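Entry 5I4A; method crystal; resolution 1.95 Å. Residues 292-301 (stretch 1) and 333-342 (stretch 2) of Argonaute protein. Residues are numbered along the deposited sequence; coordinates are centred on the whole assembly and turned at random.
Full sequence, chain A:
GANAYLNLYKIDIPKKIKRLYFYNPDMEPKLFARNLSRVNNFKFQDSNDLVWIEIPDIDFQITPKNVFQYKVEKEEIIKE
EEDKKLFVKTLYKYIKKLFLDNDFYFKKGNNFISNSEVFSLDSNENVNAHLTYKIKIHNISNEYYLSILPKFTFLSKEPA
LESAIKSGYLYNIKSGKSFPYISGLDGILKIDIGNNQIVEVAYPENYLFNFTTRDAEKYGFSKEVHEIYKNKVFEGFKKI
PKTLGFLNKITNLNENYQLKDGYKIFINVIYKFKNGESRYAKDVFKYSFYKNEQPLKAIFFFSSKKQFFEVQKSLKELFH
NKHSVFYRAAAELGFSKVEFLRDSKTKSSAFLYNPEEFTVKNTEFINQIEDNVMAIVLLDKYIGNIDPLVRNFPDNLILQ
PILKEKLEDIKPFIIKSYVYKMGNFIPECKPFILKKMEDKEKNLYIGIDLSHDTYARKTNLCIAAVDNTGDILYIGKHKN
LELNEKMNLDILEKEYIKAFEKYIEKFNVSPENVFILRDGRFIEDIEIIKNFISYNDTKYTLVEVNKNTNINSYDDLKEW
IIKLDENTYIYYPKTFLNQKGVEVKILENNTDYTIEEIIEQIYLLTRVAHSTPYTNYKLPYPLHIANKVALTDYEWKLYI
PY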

# COMPACT_ATOMS: atom_id res chain seq x y z
N ASN A 292 14.67 25.28 13.83
CA ASN A 292 15.98 24.81 13.41
C ASN A 292 17.05 25.41 14.32
O ASN A 292 17.19 24.99 15.48
N GLU A 293 17.78 26.41 13.82
CA GLU A 293 18.90 27.02 14.54
C GLU A 293 19.95 25.98 14.92
O GLU A 293 20.68 26.15 15.90
N GLN A 294 20.02 24.90 14.15
CA GLN A 294 20.94 23.79 14.39
C GLN A 294 22.02 23.75 13.32
O GLN A 294 21.80 24.19 12.19
N PRO A 295 23.21 23.24 13.64
CA PRO A 295 24.24 23.10 12.62
C PRO A 295 23.99 21.88 11.75
O PRO A 295 23.50 20.85 12.21
N LEU A 296 24.33 22.02 10.47
CA LEU A 296 24.32 20.91 9.52
C LEU A 296 25.77 20.45 9.33
O LEU A 296 26.57 21.17 8.73
N LYS A 297 26.09 19.28 9.87
CA LYS A 297 27.43 18.72 9.81
C LYS A 297 27.43 17.48 8.93
O LYS A 297 26.47 16.71 8.93
N ALA A 298 28.51 17.30 8.16
CA ALA A 298 28.51 16.22 7.18
C ALA A 298 29.94 15.81 6.83
O ALA A 298 30.88 16.60 6.96
N ILE A 299 30.08 14.56 6.39
CA ILE A 299 31.30 14.05 5.78
C ILE A 299 30.90 13.25 4.55
O ILE A 299 29.73 12.92 4.35
N PHE A 300 31.89 12.94 3.71
CA PHE A 300 31.66 12.33 2.41
C PHE A 300 32.27 10.93 2.35
O PHE A 300 33.37 10.70 2.87
N PHE A 301 31.56 10.01 1.71
CA PHE A 301 32.05 8.66 1.44
C PHE A 301 31.96 8.38 -0.05
O PHE A 301 30.87 8.48 -0.63
N LEU A 333 16.48 26.99 4.87
CA LEU A 333 15.79 26.11 5.79
C LEU A 333 16.07 26.43 7.25
O LEU A 333 15.42 25.86 8.13
N GLY A 334 17.01 27.33 7.53
CA GLY A 334 17.24 27.78 8.89
C GLY A 334 18.38 27.13 9.64
O GLY A 334 18.42 27.24 10.87
N PHE A 335 19.30 26.47 8.95
CA PHE A 335 20.47 25.91 9.62
C PHE A 335 21.40 27.03 10.07
O PHE A 335 21.67 27.97 9.32
N SER A 336 21.87 26.93 11.31
CA SER A 336 22.80 27.93 11.83
C SER A 336 24.07 27.99 10.98
O SER A 336 24.57 29.07 10.67
N LYS A 337 24.59 26.83 10.59
CA LYS A 337 25.77 26.79 9.75
C LYS A 337 25.91 25.42 9.11
O LYS A 337 25.29 24.44 9.54
N VAL A 338 26.75 25.36 8.08
CA VAL A 338 27.11 24.12 7.40
C VAL A 338 28.58 23.86 7.69
O VAL A 338 29.43 24.74 7.51
N GLU A 339 28.89 22.64 8.13
CA GLU A 339 30.24 22.30 8.55
C GLU A 339 30.58 20.91 8.04
O GLU A 339 29.89 19.94 8.36
N PHE A 340 31.65 20.82 7.26
CA PHE A 340 32.17 19.53 6.80
C PHE A 340 33.35 19.17 7.69
O PHE A 340 34.40 19.81 7.62
N LEU A 341 33.15 18.18 8.55
CA LEU A 341 34.18 17.77 9.50
C LEU A 341 35.35 17.14 8.76
O LEU A 341 35.16 16.35 7.83
N ARG A 342 36.56 17.47 9.18
CA ARG A 342 37.76 16.92 8.57
C ARG A 342 38.61 16.21 9.61
O ARG A 342 38.77 16.69 10.73

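How does the turn at the start of stretch 2 receive the other stretch? Leu 333 contributes mainly its carbonyl: Asn 292, whose CA-to-CB bond points toward stretch 2 with chi1 in t, donates a hydrogen bond from ND2 to Leu 333 O at 3.2 Å. Gly 334 follows at the end of a helix, in a Schellman motif with positive phi. A CB here would point toward the partner and sit tightly against Asn 292 CB, and these backbone angles would also press it against the preceding carbonyl, so glycine suits the position twice over. Its own carbonyl is used as well, since Glu 293 N donates to Gly 334 O at 3.1 Å. Asn 292 is held in place from its own side too, with OD1 accepting from Gln 294 N at 2.9 Å.

What does Phe 335 do if its CA-to-CB bond points away overall? CB still touches stretch 1, and with chi1 in m, the ring lies between two residues of stretch 1. Leu 296 CB, from a side chain with chi1 in t and chi2 in p, covers one face, 3.7 Å from Phe 335 CD1, in a CH-pi contact; over the opposite face lies the amide of Asn 292, its ND2 3.5 Å from Phe 335 CD1. The same amide thus reaches a carbonyl while resting on an aromatic surface. Ser 336, a p rotamer pointing toward stretch 1, brings OG to 3.2 Å from Pro 295 N, but that proline nitrogen has no hydrogen to share. The firm polar link here is in the backbone, where Ser 336 N donates to Gln 294 O at 2.9 Å.

How do the side chains divide once the two strands run side by side in parallel? Lys 337 and Glu 339 share one face of the sheet with Pro 295 and Lys 297, whereas Val 338 and Phe 340 share the other with Leu 296 and Ala 298. Lys 337 (chi1 p, then extended) places CG 4.1 Å from Pro 295 CB, and its NZ makes a long salt bridge of 3.8 Å with Glu 339 OE2. The extended Glu 339 also brings OE2 to 3.9 Å from Lys 297 CG; this contact is with the lysine's aliphatic part, because the end of Lys 297 leads away. On the other face, the side chain of Val 338, a t rotamer, only just meets that of Leu 296, with Val 338 CG2 4.5 Å from Leu 296 CD2.

Where does the apolar packing tighten toward the end of stretch 2? At Phe 340, chi1 in m brings the ring end nearer to stretch 1. Its CE1 lies 3.8 Å from Ala 298 CB, while its CD1 is 3.4 Å from Phe 300 CE1. The two aromatic planes are near parallel but slid apart, so they barely overlap. Leu 341 (m, t) points sideways, yet its CB lies 3.9 Å from Ile 299 CG2 and its CD2 4.2 Å from Lys 297 CD. The CA-to-CB bond of Arg 342 points away; the residue does not touch stretch 1, and its NE and NH2 are hydrogen-bonded elsewhere in the structure.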

# COMPACT_ATOMS: atom_id res chain seq x y z
CB ASN A 292 16.24 25.17 11.95
CG ASN A 292 17.35 24.32 11.33
OD1 ASN A 292 18.31 23.95 11.99
ND2 ASN A 292 17.21 24.01 10.04
CB GLU A 293 18.44 27.78 15.79
CG GLU A 293 17.28 28.75 15.58
CD GLU A 293 15.93 28.10 15.84
OE1 GLU A 293 15.12 28.00 14.90
OE2 GLU A 293 15.67 27.70 17.00
CB GLN A 294 20.20 22.45 14.40
CG GLN A 294 18.99 22.41 15.34
CD GLN A 294 19.39 22.47 16.80
OE1 GLN A 294 18.85 23.26 17.58
NE2 GLN A 294 20.33 21.62 17.19
CB PRO A 295 25.53 22.94 13.44
CG PRO A 295 25.07 22.30 14.71
CD PRO A 295 23.69 22.86 14.98
CB LEU A 296 23.70 21.32 8.19
CG LEU A 296 23.65 20.25 7.10
CD1 LEU A 296 22.88 19.03 7.57
CD2 LEU A 296 23.04 20.81 5.82
CB LYS A 297 27.93 18.38 11.22
CG LYS A 297 28.06 19.59 12.13
CD LYS A 297 28.49 19.21 13.54
CE LYS A 297 27.44 18.37 14.24
NZ LYS A 297 27.78 18.12 15.67
CB ALA A 298 27.77 16.64 5.91
CB ILE A 299 32.13 13.17 6.74
CG1 ILE A 299 31.30 12.02 7.30
CG2 ILE A 299 32.72 14.02 7.87
CD1 ILE A 299 32.08 11.07 8.18
CB PHE A 300 32.26 13.18 1.28
CG PHE A 300 31.68 14.56 1.17
CD1 PHE A 300 32.21 15.61 1.89
CD2 PHE A 300 30.60 14.81 0.33
CE1 PHE A 300 31.68 16.89 1.78
CE2 PHE A 300 30.07 16.07 0.22
CZ PHE A 300 30.61 17.11 0.95
CB PHE A 301 31.27 7.61 2.23
CG PHE A 301 31.58 7.60 3.71
CD1 PHE A 301 30.87 8.41 4.58
CD2 PHE A 301 32.57 6.78 4.22
CE1 PHE A 301 31.15 8.40 5.94
CE2 PHE A 301 32.85 6.77 5.57
CZ PHE A 301 32.15 7.58 6.43
CB LEU A 333 16.15 24.65 5.49
CG LEU A 333 15.62 24.15 4.14
CD1 LEU A 333 15.99 22.69 3.94
CD2 LEU A 333 14.11 24.35 4.03
CB PHE A 335 21.21 24.94 8.70
CG PHE A 335 20.48 23.66 8.44
CD1 PHE A 335 20.43 22.67 9.41
CD2 PHE A 335 19.86 23.43 7.23
CE1 PHE A 335 19.77 21.48 9.18
CE2 PHE A 335 19.19 22.25 6.99
CZ PHE A 335 19.14 21.27 7.97
CB SER A 336 23.14 27.65 13.29
OG SER A 336 23.81 26.41 13.43
CB LYS A 337 27.03 27.14 10.54
CG LYS A 337 27.31 26.14 11.64
CD LYS A 337 28.52 26.53 12.47
CE LYS A 337 29.07 25.33 13.17
NZ LYS A 337 30.10 25.72 14.18
CB VAL A 338 26.85 24.21 5.89
CG1 VAL A 338 27.18 22.88 5.21
CG2 VAL A 338 25.41 24.61 5.62
CB GLU A 339 30.37 22.36 10.08
CG GLU A 339 31.74 21.95 10.60
CD GLU A 339 31.84 22.08 12.10
OE1 GLU A 339 32.96 21.96 12.64
OE2 GLU A 339 30.80 22.31 12.75
CB PHE A 340 32.54 19.60 5.33
CG PHE A 340 31.37 19.86 4.43
CD1 PHE A 340 30.43 18.87 4.21
CD2 PHE A 340 31.18 21.10 3.85
CE1 PHE A 340 29.33 19.10 3.40
CE2 PHE A 340 30.08 21.33 3.04
CZ PHE A 340 29.16 20.33 2.82
CB LEU A 341 33.61 16.78 10.51
CG LEU A 341 32.25 17.09 11.13
CD1 LEU A 341 31.85 15.97 12.07
CD2 LEU A 341 32.27 18.43 11.85
CB ARG A 342 38.57 18.00 7.85
CG ARG A 342 38.54 19.36 8.51
CD ARG A 342 38.93 20.45 7.52
NE ARG A 342 40.26 20.24 6.96
CZ ARG A 342 41.39 20.46 7.62
NH1 ARG A 342 41.35 20.87 8.88
NH2 ARG A 342 42.56 20.24 7.02